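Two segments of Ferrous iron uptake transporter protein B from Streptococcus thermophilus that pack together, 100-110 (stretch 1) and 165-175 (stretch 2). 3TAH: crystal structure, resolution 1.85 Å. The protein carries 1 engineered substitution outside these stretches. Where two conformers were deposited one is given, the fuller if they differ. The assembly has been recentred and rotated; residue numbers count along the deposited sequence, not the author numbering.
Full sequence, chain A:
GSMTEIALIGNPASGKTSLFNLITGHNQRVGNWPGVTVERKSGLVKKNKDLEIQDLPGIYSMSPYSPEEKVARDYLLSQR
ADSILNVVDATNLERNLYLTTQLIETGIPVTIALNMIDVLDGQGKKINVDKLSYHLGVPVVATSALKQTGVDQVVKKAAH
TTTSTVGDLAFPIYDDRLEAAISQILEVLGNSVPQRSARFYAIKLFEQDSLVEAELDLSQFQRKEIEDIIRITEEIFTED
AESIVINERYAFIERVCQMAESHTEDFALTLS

Stretch 1 100-110: TTQLIETGIPV
Stretch 2 165-175: TVGDLAFPIYD

A helical segment and the turn after it pack against an extended, irregular segment through a small apolar seam, closed at one end by a tyrosine–carboxylate hydrogen bond. The segments run antiparallel in register: T101 lies nearest P172 (CA to CA 6.7 Å), E105 nearest F171 (6.2 Å), G107 nearest L169 (6.6 Å) and P109 nearest V166 (7.1 Å). Stretch 1 enters already helical, and I104 N hydrogen-bonds to T100 O at 3.0 Å. At G107 phi/psi turns to 84/2, where a CB would jam against the preceding carbonyl, so glycine suits the exit; G107 N still reaches I104 O at 3.1 Å. Stretch 2 stays extended, with phi/psi -76/126 at L169, -97/150 at F171 and -53/125 at P172.

I104 (m, t) centres the seam: its CG2 sits 3.7 Å from P172 CD, 3.6 Å from A170 O and 4.2 Å from L169 CD1. L169 (t, p) also brings CD1 to 3.6 Å from I104 O. Farther along, P109 CG meets V166 CB (t rotamer) at 3.8 Å; both prolines are C-gamma exo. These side-chain pairs join carbon surfaces that need no polar partner.

Y174 (m, chi2 -54°) donates from OH to E105 OE2 at 2.6 Å; E105 (m, t, chi3 -6°) sets OE2 at the ring edge, near its plane. One water donates to both E105 OE2 and P172 O, each 2.7 Å from its oxygen, tying acid to opposing backbone.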

# COMPACT_ATOMS: atom_id res chain seq x y z
N THR A 100 -0.80 0.94 -4.42
CA THR A 100 0.34 0.11 -4.11
C THR A 100 1.52 0.94 -3.60
O THR A 100 2.17 0.58 -2.61
CB THR A 100 0.76 -0.70 -5.36
OG1 THR A 100 -0.35 -1.46 -5.84
CG2 THR A 100 1.95 -1.61 -5.02
N THR A 101 1.78 2.07 -4.26
CA THR A 101 2.92 2.92 -3.86
C THR A 101 2.76 3.38 -2.40
O THR A 101 3.72 3.43 -1.63
CB THR A 101 3.13 4.14 -4.80
OG1 THR A 101 1.99 5.01 -4.77
CG2 THR A 101 3.42 3.70 -6.25
N GLN A 102 1.53 3.70 -2.02
CA GLN A 102 1.23 4.12 -0.66
C GLN A 102 1.34 2.99 0.35
O GLN A 102 1.78 3.21 1.48
CB GLN A 102 -0.16 4.74 -0.60
CG GLN A 102 -0.32 5.97 -1.47
CD GLN A 102 -1.76 6.42 -1.53
OE1 GLN A 102 -2.36 6.66 -0.49
NE2 GLN A 102 -2.33 6.50 -2.73
N LEU A 103 0.93 1.79 -0.05
CA LEU A 103 1.07 0.60 0.79
C LEU A 103 2.55 0.30 1.10
O LEU A 103 2.89 0.01 2.25
CB LEU A 103 0.39 -0.61 0.15
CG LEU A 103 -1.13 -0.50 -0.07
CD1 LEU A 103 -1.64 -1.68 -0.92
CD2 LEU A 103 -1.91 -0.40 1.26
N ILE A 104 3.42 0.38 0.08
CA ILE A 104 4.85 0.14 0.28
C ILE A 104 5.39 1.10 1.33
O ILE A 104 6.18 0.72 2.19
CB ILE A 104 5.64 0.25 -1.05
CG1 ILE A 104 5.21 -0.87 -2.03
CG2 ILE A 104 7.16 0.17 -0.80
CD1 ILE A 104 5.72 -0.73 -3.48
N GLU A 105 4.95 2.36 1.26
CA GLU A 105 5.44 3.41 2.15
C GLU A 105 5.07 3.22 3.63
O GLU A 105 5.72 3.80 4.50
CB GLU A 105 4.94 4.76 1.63
CG GLU A 105 5.63 5.12 0.31
CD GLU A 105 4.94 6.20 -0.49
OE1 GLU A 105 3.83 6.65 -0.11
OE2 GLU A 105 5.53 6.60 -1.51
N THR A 106 4.07 2.39 3.92
CA THR A 106 3.72 2.07 5.31
C THR A 106 4.85 1.32 6.05
O THR A 106 4.90 1.30 7.29
CB THR A 106 2.44 1.21 5.42
OG1 THR A 106 2.70 -0.11 4.91
CG2 THR A 106 1.24 1.86 4.71
N GLY A 107 5.74 0.70 5.28
CA GLY A 107 6.82 -0.09 5.84
C GLY A 107 6.47 -1.53 6.20
O GLY A 107 7.33 -2.23 6.71
N ILE A 108 5.23 -1.96 5.96
CA ILE A 108 4.86 -3.37 6.12
C ILE A 108 5.06 -4.01 4.75
O ILE A 108 4.40 -3.60 3.79
CB ILE A 108 3.42 -3.55 6.52
CG1 ILE A 108 3.15 -2.85 7.85
CG2 ILE A 108 3.11 -5.03 6.64
CD1 ILE A 108 1.73 -2.98 8.29
N PRO A 109 5.98 -4.99 4.63
CA PRO A 109 6.32 -5.54 3.30
C PRO A 109 5.12 -5.98 2.48
O PRO A 109 4.24 -6.68 3.01
CB PRO A 109 7.21 -6.73 3.64
CG PRO A 109 7.89 -6.26 4.85
CD PRO A 109 6.82 -5.62 5.67
N VAL A 110 5.10 -5.55 1.23
CA VAL A 110 4.02 -5.81 0.29
C VAL A 110 4.35 -6.99 -0.62
O VAL A 110 5.49 -7.10 -1.08
CB VAL A 110 3.73 -4.54 -0.55
CG1 VAL A 110 2.82 -4.83 -1.73
CG2 VAL A 110 3.17 -3.44 0.36
N THR A 165 10.93 -10.94 8.47
CA THR A 165 11.84 -11.54 7.48
C THR A 165 12.55 -10.55 6.54
O THR A 165 13.65 -10.83 6.06
CB THR A 165 11.12 -12.61 6.63
OG1 THR A 165 10.14 -12.00 5.77
CG2 THR A 165 10.44 -13.63 7.53
N VAL A 166 11.94 -9.40 6.28
CA VAL A 166 12.49 -8.41 5.35
C VAL A 166 13.31 -7.36 6.10
O VAL A 166 12.89 -6.89 7.17
CB VAL A 166 11.33 -7.75 4.53
CG1 VAL A 166 11.83 -6.61 3.62
CG2 VAL A 166 10.64 -8.81 3.71
N GLY A 167 14.46 -7.01 5.53
CA GLY A 167 15.35 -5.99 6.08
C GLY A 167 14.98 -4.59 5.62
O GLY A 167 13.87 -4.12 5.90
N ASP A 168 15.88 -3.93 4.89
CA ASP A 168 15.67 -2.54 4.46
C ASP A 168 14.43 -2.36 3.58
O ASP A 168 14.08 -3.25 2.81
CB ASP A 168 16.90 -2.01 3.69
CG ASP A 168 18.12 -1.78 4.59
OD1 ASP A 168 18.03 -1.91 5.83
OD2 ASP A 168 19.19 -1.45 4.02
N LEU A 169 13.78 -1.20 3.71
CA LEU A 169 12.63 -0.85 2.87
C LEU A 169 13.10 -0.45 1.47
O LEU A 169 13.96 0.41 1.34
CB LEU A 169 11.84 0.31 3.51
CG LEU A 169 10.59 0.84 2.79
CD1 LEU A 169 9.57 -0.28 2.60
CD2 LEU A 169 9.95 2.08 3.50
N ALA A 170 12.57 -1.09 0.43
CA ALA A 170 12.78 -0.62 -0.95
C ALA A 170 11.55 0.19 -1.34
O ALA A 170 10.55 -0.36 -1.80
CB ALA A 170 13.00 -1.77 -1.91
N PHE A 171 11.62 1.51 -1.15
CA PHE A 171 10.47 2.38 -1.40
C PHE A 171 10.56 3.03 -2.78
O PHE A 171 11.67 3.26 -3.27
CB PHE A 171 10.38 3.46 -0.32
CG PHE A 171 11.64 4.28 -0.15
CD1 PHE A 171 11.94 5.33 -1.02
CD2 PHE A 171 12.53 4.00 0.89
CE1 PHE A 171 13.10 6.08 -0.86
CE2 PHE A 171 13.70 4.74 1.05
CZ PHE A 171 13.98 5.78 0.17
N PRO A 172 9.40 3.33 -3.40
CA PRO A 172 9.43 4.10 -4.66
C PRO A 172 10.22 5.39 -4.52
O PRO A 172 9.94 6.19 -3.63
CB PRO A 172 7.94 4.41 -4.92
CG PRO A 172 7.23 3.28 -4.26
CD PRO A 172 8.03 2.94 -3.04
N ILE A 173 11.22 5.58 -5.37
CA ILE A 173 12.05 6.77 -5.34
C ILE A 173 11.47 7.76 -6.34
O ILE A 173 11.31 7.42 -7.52
CB ILE A 173 13.54 6.45 -5.66
CG1 ILE A 173 14.13 5.52 -4.61
CG2 ILE A 173 14.38 7.74 -5.75
CD1 ILE A 173 15.52 4.99 -4.97
N TYR A 174 11.15 8.96 -5.87
CA TYR A 174 10.55 10.01 -6.69
C TYR A 174 11.60 11.01 -7.16
O TYR A 174 12.80 10.81 -6.92
CB TYR A 174 9.44 10.71 -5.90
CG TYR A 174 8.40 9.75 -5.40
CD1 TYR A 174 7.74 8.89 -6.30
CD2 TYR A 174 8.06 9.67 -4.07
CE1 TYR A 174 6.77 7.98 -5.87
CE2 TYR A 174 7.09 8.76 -3.62
CZ TYR A 174 6.45 7.92 -4.53
OH TYR A 174 5.50 7.02 -4.12
N ASP A 175 11.17 12.07 -7.83
CA ASP A 175 12.08 13.11 -8.31
C ASP A 175 13.00 13.61 -7.20
O ASP A 175 12.57 13.75 -6.05
CB ASP A 175 11.32 14.31 -8.86
CG ASP A 175 12.26 15.32 -9.50
OD1 ASP A 175 12.54 16.36 -8.87
OD2 ASP A 175 12.76 15.02 -10.59
O HOH W 1 8.19 6.01 -1.54